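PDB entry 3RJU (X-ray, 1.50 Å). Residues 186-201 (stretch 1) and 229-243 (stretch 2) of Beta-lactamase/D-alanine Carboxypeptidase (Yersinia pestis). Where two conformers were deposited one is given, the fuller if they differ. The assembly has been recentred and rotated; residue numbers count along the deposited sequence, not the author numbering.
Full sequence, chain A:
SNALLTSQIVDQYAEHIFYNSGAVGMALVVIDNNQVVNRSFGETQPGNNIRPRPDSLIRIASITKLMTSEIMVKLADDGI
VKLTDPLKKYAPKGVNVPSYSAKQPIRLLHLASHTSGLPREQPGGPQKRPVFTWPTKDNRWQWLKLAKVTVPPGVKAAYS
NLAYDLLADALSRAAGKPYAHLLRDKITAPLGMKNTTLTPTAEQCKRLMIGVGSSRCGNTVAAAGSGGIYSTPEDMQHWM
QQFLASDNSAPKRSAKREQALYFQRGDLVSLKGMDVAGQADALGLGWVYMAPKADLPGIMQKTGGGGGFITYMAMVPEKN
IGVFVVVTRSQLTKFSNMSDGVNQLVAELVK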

# COMPACT_ATOMS: atom_id res chain seq x y z
N LYS A 186 0.87 3.15 16.32
CA LYS A 186 0.77 1.73 15.99
C LYS A 186 1.86 1.22 15.05
O LYS A 186 2.16 0.04 15.04
CB LYS A 186 -0.61 1.39 15.39
CG LYS A 186 -1.77 1.46 16.37
CD LYS A 186 -1.52 0.56 17.55
CE LYS A 186 -2.82 0.11 18.21
NZ LYS A 186 -2.52 -0.78 19.36
N ILE A 187 2.42 2.12 14.24
CA ILE A 187 3.36 1.68 13.21
C ILE A 187 4.73 2.34 13.26
O ILE A 187 5.75 1.68 13.48
CB ILE A 187 2.78 1.86 11.80
CG1 ILE A 187 1.50 1.03 11.65
CG2 ILE A 187 3.80 1.42 10.75
CD1 ILE A 187 0.85 1.12 10.26
N THR A 188 4.78 3.64 13.01
CA THR A 188 6.06 4.28 12.73
C THR A 188 6.94 4.51 13.97
O THR A 188 8.15 4.33 13.91
CB THR A 188 5.89 5.60 11.93
OG1 THR A 188 5.28 6.61 12.76
CG2 THR A 188 5.05 5.36 10.67
N ALA A 189 6.35 4.92 15.10
CA ALA A 189 7.16 5.16 16.28
C ALA A 189 7.81 3.87 16.83
O ALA A 189 9.01 3.86 17.13
CB ALA A 189 6.38 5.92 17.37
N PRO A 190 7.04 2.77 16.93
CA PRO A 190 7.67 1.55 17.45
C PRO A 190 8.79 1.03 16.55
O PRO A 190 9.71 0.37 17.05
CB PRO A 190 6.51 0.54 17.49
CG PRO A 190 5.28 1.39 17.62
CD PRO A 190 5.57 2.64 16.83
N LEU A 191 8.73 1.31 15.26
CA LEU A 191 9.74 0.80 14.34
C LEU A 191 10.81 1.83 14.00
O LEU A 191 11.74 1.54 13.26
CB LEU A 191 9.09 0.27 13.07
CG LEU A 191 8.23 -0.99 13.21
CD1 LEU A 191 7.61 -1.33 11.86
CD2 LEU A 191 9.07 -2.14 13.74
N GLY A 192 10.68 3.03 14.56
CA GLY A 192 11.67 4.06 14.31
C GLY A 192 11.71 4.50 12.86
O GLY A 192 12.77 4.85 12.34
N MSE A 193 10.55 4.47 12.20
CA MSE A 193 10.40 4.95 10.83
C MSE A 193 10.22 6.46 10.86
O MSE A 193 9.09 6.99 10.76
CB MSE A 193 9.21 4.27 10.16
CG MSE A 193 9.39 2.74 10.04
SE MSE A 193 7.74 1.79 9.65
CE MSE A 193 7.52 2.37 7.82
N LYS A 194 11.34 7.14 11.02
CA LYS A 194 11.37 8.55 11.39
C LYS A 194 11.03 9.44 10.22
O LYS A 194 10.87 10.64 10.39
CB LYS A 194 12.75 8.92 11.91
CG LYS A 194 13.82 8.60 10.88
CD LYS A 194 15.24 8.78 11.39
CE LYS A 194 16.23 8.31 10.33
NZ LYS A 194 17.64 8.38 10.82
N ASN A 195 10.95 8.86 9.02
CA ASN A 195 10.58 9.65 7.85
C ASN A 195 9.29 9.20 7.18
O ASN A 195 9.07 9.47 6.01
CB ASN A 195 11.73 9.65 6.83
CG ASN A 195 12.86 10.55 7.24
OD1 ASN A 195 12.63 11.71 7.56
ND2 ASN A 195 14.07 10.02 7.28
N THR A 196 8.45 8.50 7.94
CA THR A 196 7.20 7.96 7.39
C THR A 196 6.05 8.78 7.96
O THR A 196 5.83 8.80 9.18
CB THR A 196 7.05 6.45 7.69
OG1 THR A 196 8.14 5.74 7.09
CG2 THR A 196 5.72 5.90 7.15
N THR A 197 5.33 9.48 7.08
CA THR A 197 4.51 10.59 7.53
C THR A 197 3.49 11.01 6.48
O THR A 197 3.68 10.74 5.29
CB THR A 197 5.40 11.82 7.89
OG1 THR A 197 4.59 12.87 8.42
CG2 THR A 197 6.16 12.33 6.66
N LEU A 198 2.41 11.66 6.92
CA LEU A 198 1.44 12.31 6.05
C LEU A 198 1.64 13.81 6.08
O LEU A 198 0.98 14.56 5.36
CB LEU A 198 0.02 11.99 6.52
CG LEU A 198 -0.41 10.53 6.41
CD1 LEU A 198 -1.57 10.22 7.37
CD2 LEU A 198 -0.75 10.17 4.96
N THR A 199 2.57 14.26 6.92
CA THR A 199 2.78 15.68 7.12
C THR A 199 4.29 16.00 7.11
O THR A 199 4.87 16.35 8.15
CB THR A 199 2.15 16.15 8.45
OG1 THR A 199 2.69 15.39 9.53
CG2 THR A 199 0.63 15.92 8.43
N PRO A 200 4.93 15.88 5.95
CA PRO A 200 6.38 16.09 5.90
C PRO A 200 6.80 17.52 6.23
O PRO A 200 6.09 18.49 5.94
CB PRO A 200 6.74 15.74 4.45
CG PRO A 200 5.47 15.96 3.69
CD PRO A 200 4.37 15.56 4.62
N THR A 201 7.97 17.64 6.84
CA THR A 201 8.58 18.94 7.07
C THR A 201 9.28 19.43 5.82
O THR A 201 9.42 18.69 4.83
CB THR A 201 9.64 18.84 8.16
OG1 THR A 201 10.68 17.97 7.71
CG2 THR A 201 9.04 18.30 9.46
N ILE A 229 0.86 8.28 2.20
CA ILE A 229 2.03 8.17 3.07
C ILE A 229 3.35 8.41 2.33
O ILE A 229 3.58 7.86 1.26
CB ILE A 229 2.05 6.82 3.87
CG1 ILE A 229 0.89 6.77 4.87
CG2 ILE A 229 3.41 6.61 4.58
CD1 ILE A 229 0.77 5.43 5.58
N TYR A 230 4.18 9.28 2.88
CA TYR A 230 5.57 9.42 2.45
C TYR A 230 6.43 8.50 3.30
O TYR A 230 6.16 8.31 4.49
CB TYR A 230 6.07 10.83 2.65
CG TYR A 230 5.34 11.94 1.93
CD1 TYR A 230 5.81 12.42 0.70
CD2 TYR A 230 4.23 12.56 2.50
CE1 TYR A 230 5.18 13.46 0.06
CE2 TYR A 230 3.58 13.62 1.84
CZ TYR A 230 4.08 14.07 0.65
OH TYR A 230 3.45 15.12 0.00
N SER A 231 7.49 7.96 2.72
CA SER A 231 8.43 7.17 3.50
C SER A 231 9.83 7.27 2.89
O SER A 231 10.13 8.20 2.12
CB SER A 231 7.95 5.71 3.60
OG SER A 231 8.70 4.98 4.55
N THR A 232 10.69 6.31 3.22
CA THR A 232 12.02 6.23 2.61
C THR A 232 12.32 4.75 2.40
O THR A 232 11.69 3.89 3.02
CB THR A 232 13.11 6.79 3.53
OG1 THR A 232 13.10 6.03 4.76
CG2 THR A 232 12.89 8.28 3.83
N PRO A 233 13.30 4.44 1.54
CA PRO A 233 13.65 3.03 1.41
C PRO A 233 14.03 2.39 2.76
O PRO A 233 13.58 1.28 3.05
CB PRO A 233 14.84 3.06 0.45
CG PRO A 233 14.53 4.27 -0.45
CD PRO A 233 13.98 5.28 0.54
N GLU A 234 14.81 3.08 3.59
CA GLU A 234 15.25 2.45 4.83
C GLU A 234 14.07 2.24 5.80
O GLU A 234 14.01 1.21 6.50
CB GLU A 234 16.41 3.24 5.49
CG GLU A 234 15.99 4.55 6.10
CD GLU A 234 17.16 5.44 6.49
OE1 GLU A 234 18.33 4.97 6.41
OE2 GLU A 234 16.91 6.60 6.89
N ASP A 235 13.13 3.18 5.85
CA ASP A 235 11.95 3.01 6.71
C ASP A 235 11.14 1.81 6.22
O ASP A 235 10.65 1.01 7.04
CB ASP A 235 11.04 4.24 6.70
CG ASP A 235 11.55 5.37 7.59
OD1 ASP A 235 12.70 5.34 8.06
OD2 ASP A 235 10.77 6.31 7.82
N MSE A 236 10.97 1.71 4.90
CA MSE A 236 10.18 0.62 4.33
C MSE A 236 10.85 -0.73 4.52
O MSE A 236 10.15 -1.74 4.67
CB MSE A 236 9.87 0.88 2.85
CG MSE A 236 8.99 2.10 2.62
SE MSE A 236 7.30 1.98 3.60
CE MSE A 236 6.73 0.29 2.86
N GLN A 237 12.19 -0.75 4.53
CA GLN A 237 12.89 -1.99 4.87
C GLN A 237 12.44 -2.48 6.26
O GLN A 237 12.12 -3.65 6.46
CB GLN A 237 14.41 -1.80 4.87
CG GLN A 237 15.16 -3.05 5.26
CD GLN A 237 16.61 -2.76 5.67
OE1 GLN A 237 17.26 -1.88 5.10
NE2 GLN A 237 17.11 -3.50 6.66
N HIS A 238 12.44 -1.57 7.23
CA HIS A 238 12.07 -1.93 8.60
C HIS A 238 10.62 -2.41 8.69
O HIS A 238 10.34 -3.38 9.40
CB HIS A 238 12.33 -0.75 9.56
CG HIS A 238 13.77 -0.37 9.65
ND1 HIS A 238 14.76 -1.28 9.93
CD2 HIS A 238 14.39 0.82 9.49
CE1 HIS A 238 15.93 -0.67 9.94
NE2 HIS A 238 15.74 0.61 9.68
N TRP A 239 9.72 -1.77 7.95
CA TRP A 239 8.32 -2.17 7.94
C TRP A 239 8.16 -3.56 7.34
O TRP A 239 7.49 -4.44 7.91
CB TRP A 239 7.46 -1.17 7.17
CG TRP A 239 6.00 -1.41 7.36
CD1 TRP A 239 5.25 -1.01 8.42
CD2 TRP A 239 5.11 -2.12 6.49
NE1 TRP A 239 3.95 -1.44 8.27
CE2 TRP A 239 3.83 -2.11 7.09
CE3 TRP A 239 5.27 -2.75 5.25
CZ2 TRP A 239 2.72 -2.72 6.50
CZ3 TRP A 239 4.17 -3.36 4.67
CH2 TRP A 239 2.91 -3.33 5.30
N MSE A 240 8.79 -3.78 6.20
CA MSE A 240 8.65 -5.04 5.50
C MSE A 240 9.24 -6.19 6.34
O MSE A 240 8.72 -7.31 6.33
CB MSE A 240 9.34 -4.96 4.13
CG MSE A 240 9.18 -6.21 3.31
SE MSE A 240 9.63 -5.98 1.42
CE MSE A 240 11.55 -5.71 1.62
N GLN A 241 10.31 -5.91 7.07
CA GLN A 241 11.00 -6.93 7.86
C GLN A 241 10.08 -7.61 8.87
O GLN A 241 10.27 -8.78 9.21
CB GLN A 241 12.22 -6.32 8.59
CG GLN A 241 13.04 -7.32 9.44
CD GLN A 241 13.73 -8.36 8.59
OE1 GLN A 241 14.77 -8.08 7.99
NE2 GLN A 241 13.14 -9.55 8.50
N GLN A 242 9.07 -6.89 9.37
CA GLN A 242 8.21 -7.49 10.40
C GLN A 242 7.36 -8.66 9.89
O GLN A 242 6.81 -9.42 10.69
CB GLN A 242 7.33 -6.48 11.18
CG GLN A 242 7.22 -5.07 10.63
CD GLN A 242 5.82 -4.47 10.81
OE1 GLN A 242 5.27 -4.39 11.92
NE2 GLN A 242 5.24 -4.05 9.72
N PHE A 243 7.29 -8.83 8.57
CA PHE A 243 6.56 -9.98 8.01
C PHE A 243 7.42 -11.22 7.80
O PHE A 243 6.91 -12.28 7.45
CB PHE A 243 5.86 -9.62 6.70
CG PHE A 243 4.86 -8.49 6.84
CD1 PHE A 243 3.53 -8.76 7.14
CD2 PHE A 243 5.25 -7.17 6.69
CE1 PHE A 243 2.61 -7.74 7.29
CE2 PHE A 243 4.34 -6.14 6.83
CZ PHE A 243 3.02 -6.42 7.11
O HOH W 1 14.50 3.87 9.51
O HOH W 2 18.59 8.18 8.21
O HOH W 3 14.33 7.24 6.91

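A buried aspartate at the start of a helix organises this contact, joined by a single antiparallel bridge and an apolar patch around a tryptophan. D235 points toward the type I turn M193–T196, and its OD2 accepts from N195 N (2.8 Å) and from T196 OG1 (2.8 Å); T196 OG1 in turn accepts from S231 OG (2.7 Å), so a short carboxylate can fasten both backbone and hydroxyl. The other oxygen, OD1, takes two waters. One of these also joins N195 ND2, T232 OG1 and E234 OE2, so one water ties together polar groups from both stretches. T232 suits the N-cap position: its OG1 accepts from D235 N at 3.1 Å, holding the aspartate's own backbone.

Beyond the turn, T197 and Y230 pair through T197 N to Y230 O (3.0 Å) and Y230 N to T197 O (2.9 Å). P200 then lays CG over one face of the Y230 ring, 3.9 Å from its centroid, a good match of flat ring and rigid pyrrolidine.

At the first position of the turn, the long, flexible selenomethionine M193 brings CE to 3.6 Å from W239 CB, with its SE at the indole edge. Before it, I187 and L191 point their aliphatic side chains toward the other stretch and, with M193, cover part of the buried indole: I187 CG2 packs 3.7 Å from W239 CD1, and L191 CD1 lies 4.2 Å from W239 CD1 and 3.8 Å from Q242 CD.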